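Local coordinates for aminoglycoside N(3)-acetyltransferase (Streptomyces griseus, PDB 7LAP), which probably acetylates the 3-amino group of aminoglycoside antibiotics and so confers resistance to them, at residues L75-Y87 against H104-N118. Numbering follows the deposited sequence.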
# COMPACT_ATOMS: atom_id res chain seq x y z
N LEU B 75 -12.83 -15.47 -0.24
CA LEU B 75 -12.95 -14.01 -0.23
C LEU B 75 -12.48 -13.47 -1.58
O LEU B 75 -11.53 -13.99 -2.15
CB LEU B 75 -12.09 -13.36 0.87
CG LEU B 75 -12.15 -13.98 2.26
CD1 LEU B 75 -11.28 -13.16 3.23
CD2 LEU B 75 -13.61 -14.04 2.73
N LEU B 76 -13.11 -12.42 -2.07
CA LEU B 76 -12.77 -11.76 -3.31
C LEU B 76 -12.73 -10.25 -3.19
O LEU B 76 -13.52 -9.69 -2.49
CB LEU B 76 -13.85 -12.03 -4.33
CG LEU B 76 -13.74 -13.04 -5.43
CD1 LEU B 76 -14.26 -14.32 -4.82
CD2 LEU B 76 -14.59 -12.67 -6.61
N VAL B 77 -11.83 -9.60 -3.91
CA VAL B 77 -11.78 -8.14 -3.91
C VAL B 77 -11.52 -7.66 -5.33
O VAL B 77 -11.10 -8.43 -6.20
CB VAL B 77 -10.67 -7.56 -3.00
CG1 VAL B 77 -10.95 -7.90 -1.49
CG2 VAL B 77 -9.34 -8.08 -3.45
N THR B 78 -11.76 -6.38 -5.56
CA THR B 78 -11.40 -5.79 -6.84
C THR B 78 -10.09 -5.04 -6.63
O THR B 78 -9.96 -4.30 -5.65
CB THR B 78 -12.53 -4.89 -7.37
OG1 THR B 78 -12.09 -4.24 -8.55
CG2 THR B 78 -12.92 -3.78 -6.38
N CYS B 79 -9.09 -5.32 -7.48
CA CYS B 79 -7.75 -4.71 -7.39
C CYS B 79 -7.49 -3.64 -8.45
O CYS B 79 -7.17 -2.48 -8.14
CB CYS B 79 -6.67 -5.80 -7.52
SG CYS B 79 -6.57 -6.87 -6.12
N GLY B 80 -7.57 -4.00 -9.73
CA GLY B 80 -7.08 -3.09 -10.76
C GLY B 80 -5.58 -2.89 -10.65
O GLY B 80 -4.87 -3.62 -9.97
N TRP B 81 -5.10 -1.85 -11.33
CA TRP B 81 -3.66 -1.56 -11.45
C TRP B 81 -3.43 -0.07 -11.27
O TRP B 81 -3.82 0.72 -12.14
CB TRP B 81 -3.14 -2.02 -12.81
CG TRP B 81 -1.68 -1.83 -13.04
CD1 TRP B 81 -0.70 -1.59 -12.09
CD2 TRP B 81 -1.02 -1.84 -14.31
NE1 TRP B 81 0.52 -1.44 -12.70
CE2 TRP B 81 0.35 -1.60 -14.06
CE3 TRP B 81 -1.45 -2.07 -15.63
CZ2 TRP B 81 1.31 -1.59 -15.09
CZ3 TRP B 81 -0.50 -2.02 -16.66
CH2 TRP B 81 0.86 -1.78 -16.39
N ASN B 82 -2.81 0.32 -10.14
CA ASN B 82 -2.65 1.75 -9.84
C ASN B 82 -1.78 2.46 -10.85
O ASN B 82 -2.01 3.64 -11.14
CB ASN B 82 -2.04 1.97 -8.46
CG ASN B 82 -2.26 3.38 -7.97
OD1 ASN B 82 -3.38 3.75 -7.62
ND2 ASN B 82 -1.21 4.19 -8.00
N ASP B 83 -0.77 1.80 -11.38
CA ASP B 83 0.22 2.48 -12.21
C ASP B 83 0.11 2.08 -13.68
O ASP B 83 1.12 2.05 -14.39
CB ASP B 83 1.60 2.19 -11.65
CG ASP B 83 1.68 2.62 -10.19
OD1 ASP B 83 1.46 3.81 -9.96
OD2 ASP B 83 1.84 1.78 -9.28
N ALA B 84 -1.10 1.77 -14.14
CA ALA B 84 -1.33 1.51 -15.56
C ALA B 84 -1.10 2.78 -16.37
O ALA B 84 -1.29 3.88 -15.85
CB ALA B 84 -2.75 1.02 -15.77
N PRO B 85 -0.69 2.67 -17.63
CA PRO B 85 -0.69 3.84 -18.49
C PRO B 85 -2.11 4.35 -18.64
O PRO B 85 -3.06 3.56 -18.67
CB PRO B 85 -0.13 3.32 -19.83
CG PRO B 85 -0.50 1.88 -19.84
CD PRO B 85 -0.35 1.44 -18.38
N PRO B 86 -2.31 5.66 -18.69
CA PRO B 86 -3.67 6.19 -18.84
C PRO B 86 -4.29 5.74 -20.16
O PRO B 86 -3.59 5.51 -21.14
CB PRO B 86 -3.47 7.71 -18.81
CG PRO B 86 -2.04 7.91 -19.28
CD PRO B 86 -1.28 6.71 -18.75
N TYR B 87 -5.63 5.59 -20.16
CA TYR B 87 -6.34 5.18 -21.37
C TYR B 87 -6.00 6.09 -22.54
O TYR B 87 -5.80 5.62 -23.66
CB TYR B 87 -7.85 5.22 -21.16
CG TYR B 87 -8.45 4.08 -20.38
CD1 TYR B 87 -7.66 3.07 -19.84
CD2 TYR B 87 -9.82 4.02 -20.19
CE1 TYR B 87 -8.23 2.03 -19.12
CE2 TYR B 87 -10.40 3.00 -19.47
CZ TYR B 87 -9.61 2.00 -18.94
OH TYR B 87 -10.23 0.98 -18.23
N HIS B 104 7.03 1.79 -20.45
CA HIS B 104 6.09 1.46 -19.39
C HIS B 104 6.10 -0.04 -19.10
O HIS B 104 5.86 -0.84 -20.00
CB HIS B 104 4.68 1.90 -19.74
CG HIS B 104 3.77 1.97 -18.55
ND1 HIS B 104 3.40 3.16 -17.96
CD2 HIS B 104 3.18 0.99 -17.82
CE1 HIS B 104 2.60 2.91 -16.94
NE2 HIS B 104 2.46 1.61 -16.83
N PRO B 105 6.38 -0.46 -17.87
CA PRO B 105 6.48 -1.89 -17.59
C PRO B 105 5.14 -2.61 -17.74
O PRO B 105 4.07 -2.01 -17.64
CB PRO B 105 6.97 -1.94 -16.14
CG PRO B 105 6.46 -0.62 -15.54
CD PRO B 105 6.52 0.37 -16.66
N ALA B 106 5.23 -3.91 -18.02
CA ALA B 106 4.04 -4.75 -18.12
C ALA B 106 3.36 -4.90 -16.77
O ALA B 106 4.01 -4.97 -15.72
CB ALA B 106 4.42 -6.15 -18.61
N PHE B 107 2.03 -5.03 -16.81
CA PHE B 107 1.29 -5.51 -15.65
C PHE B 107 1.90 -6.82 -15.14
O PHE B 107 2.29 -7.69 -15.93
CB PHE B 107 -0.19 -5.69 -15.99
CG PHE B 107 -1.01 -6.25 -14.85
CD1 PHE B 107 -1.37 -5.44 -13.76
CD2 PHE B 107 -1.42 -7.57 -14.85
CE1 PHE B 107 -2.15 -5.95 -12.71
CE2 PHE B 107 -2.19 -8.09 -13.79
CZ PHE B 107 -2.55 -7.29 -12.73
N ASP B 108 2.01 -6.93 -13.82
CA ASP B 108 2.51 -8.14 -13.16
C ASP B 108 1.60 -8.50 -11.99
O ASP B 108 1.58 -7.77 -10.97
CB ASP B 108 3.94 -7.92 -12.67
CG ASP B 108 4.54 -9.17 -12.05
OD1 ASP B 108 3.83 -10.19 -11.97
OD2 ASP B 108 5.74 -9.16 -11.68
N PRO B 109 0.89 -9.63 -12.05
CA PRO B 109 -0.08 -9.94 -10.97
C PRO B 109 0.56 -10.05 -9.60
O PRO B 109 -0.13 -9.81 -8.60
CB PRO B 109 -0.69 -11.27 -11.42
CG PRO B 109 -0.47 -11.33 -12.90
CD PRO B 109 0.87 -10.65 -13.11
N ARG B 110 1.86 -10.40 -9.53
CA ARG B 110 2.49 -10.55 -8.22
C ARG B 110 2.82 -9.21 -7.57
O ARG B 110 2.69 -9.06 -6.35
CB ARG B 110 3.77 -11.40 -8.32
CG ARG B 110 4.60 -11.49 -7.00
CD ARG B 110 3.94 -12.47 -6.02
NE ARG B 110 4.69 -12.68 -4.78
CZ ARG B 110 4.30 -13.50 -3.79
NH1 ARG B 110 3.16 -14.18 -3.90
NH2 ARG B 110 5.03 -13.63 -2.69
N THR B 111 3.25 -8.23 -8.37
CA THR B 111 3.81 -7.01 -7.80
C THR B 111 3.06 -5.73 -8.15
O THR B 111 3.19 -4.75 -7.41
CB THR B 111 5.28 -6.84 -8.23
OG1 THR B 111 5.36 -6.76 -9.65
CG2 THR B 111 6.15 -8.02 -7.73
N SER B 112 2.32 -5.67 -9.27
CA SER B 112 1.61 -4.44 -9.61
C SER B 112 0.59 -4.11 -8.54
O SER B 112 -0.26 -4.94 -8.20
CB SER B 112 0.89 -4.57 -10.95
OG SER B 112 1.82 -4.88 -11.94
N GLU B 113 0.67 -2.89 -8.00
CA GLU B 113 -0.21 -2.52 -6.90
C GLU B 113 -1.63 -2.30 -7.38
O GLU B 113 -1.87 -1.85 -8.51
CB GLU B 113 0.28 -1.27 -6.19
CG GLU B 113 1.68 -1.42 -5.76
CD GLU B 113 2.36 -0.11 -5.52
OE1 GLU B 113 1.68 0.85 -5.08
OE2 GLU B 113 3.58 -0.06 -5.79
N ALA B 114 -2.56 -2.63 -6.50
CA ALA B 114 -3.96 -2.34 -6.73
C ALA B 114 -4.18 -0.83 -6.79
O ALA B 114 -3.32 -0.04 -6.39
CB ALA B 114 -4.83 -2.93 -5.63
N GLU B 115 -5.31 -0.44 -7.36
CA GLU B 115 -5.67 0.97 -7.41
C GLU B 115 -5.80 1.52 -6.00
O GLU B 115 -6.47 0.92 -5.15
CB GLU B 115 -6.98 1.16 -8.18
CG GLU B 115 -6.76 1.60 -9.64
CD GLU B 115 -7.82 1.09 -10.60
OE1 GLU B 115 -9.02 1.24 -10.29
OE2 GLU B 115 -7.47 0.56 -11.67
N HIS B 116 -5.21 2.70 -5.76
CA HIS B 116 -5.22 3.29 -4.42
C HIS B 116 -6.62 3.61 -3.95
O HIS B 116 -6.91 3.54 -2.74
CB HIS B 116 -4.36 4.54 -4.40
CG HIS B 116 -2.90 4.26 -4.53
ND1 HIS B 116 -2.39 2.98 -4.63
CD2 HIS B 116 -1.83 5.10 -4.57
CE1 HIS B 116 -1.08 3.04 -4.73
NE2 HIS B 116 -0.71 4.32 -4.69
N ALA B 117 -7.52 3.94 -4.87
CA ALA B 117 -8.88 4.27 -4.48
C ALA B 117 -9.60 3.09 -3.82
O ALA B 117 -10.56 3.30 -3.09
CB ALA B 117 -9.67 4.76 -5.69
N ASN B 118 -9.17 1.85 -4.08
CA ASN B 118 -9.83 0.73 -3.40
C ASN B 118 -9.39 0.57 -1.95
O ASN B 118 -10.00 -0.23 -1.22
CB ASN B 118 -9.61 -0.55 -4.20
CG ASN B 118 -10.25 -0.48 -5.58
OD1 ASN B 118 -11.17 0.32 -5.80
ND2 ASN B 118 -9.73 -1.25 -6.53
O HOH W 1 -10.58 -1.55 -9.21
O HOH W 2 2.57 -0.95 -9.40
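Trp81 packs its indole against Phe107, Ser112 and His104 of the 104-118 loop. Its CB sits 4.0 Å from Phe107 CD1, and CG, anti to the backbone N (chi1 -178°), starts a ring that runs along the loop. On the pyrrole side CD1 and NE1 both meet the CB of Ser112, a residue small enough to lie close by. Phe107 takes one face: its edge comes to the five-membered ring, planes 64° apart, while its CB lies over the six-membered ring, 3.9 Å from the centroid, in a CH-pi contact. The backbone of Asp83 and Ala84 folds over the opposite face. At the tip, CH2 reaches Pro105 O at 3.5 Å near the ring plane, and CZ2 approaches His104. That histidine points NE2 at Asp83 O in a weak, bent hydrogen bond, and Pro85 CD packs on its face, a CH-pi contact from the ring CH2 next to the proline nitrogen, which suits the flat imidazole.

Beyond the tryptophan, backbone bonds join the two segments: Asn82 N gives a nearly straight bond to Glu113 O (2.9 Å), and Glu115 N one to Cys79 O. The Asn82 amide stacks on the His116 ring, planes 16° apart, while its OD1 accepts His116 N at 2.8 Å from above the carbonyl plane. Asp83 and Glu113, though like-charged, share Arg120 of the second subunit, which probably offsets their repulsion. Trp81, His104 and Phe107 form an aromatic cluster that ties the loop after strand 74-78, an inner strand of the sheet, to the loop between helices 94-103 and 120-126, at the dimer interface.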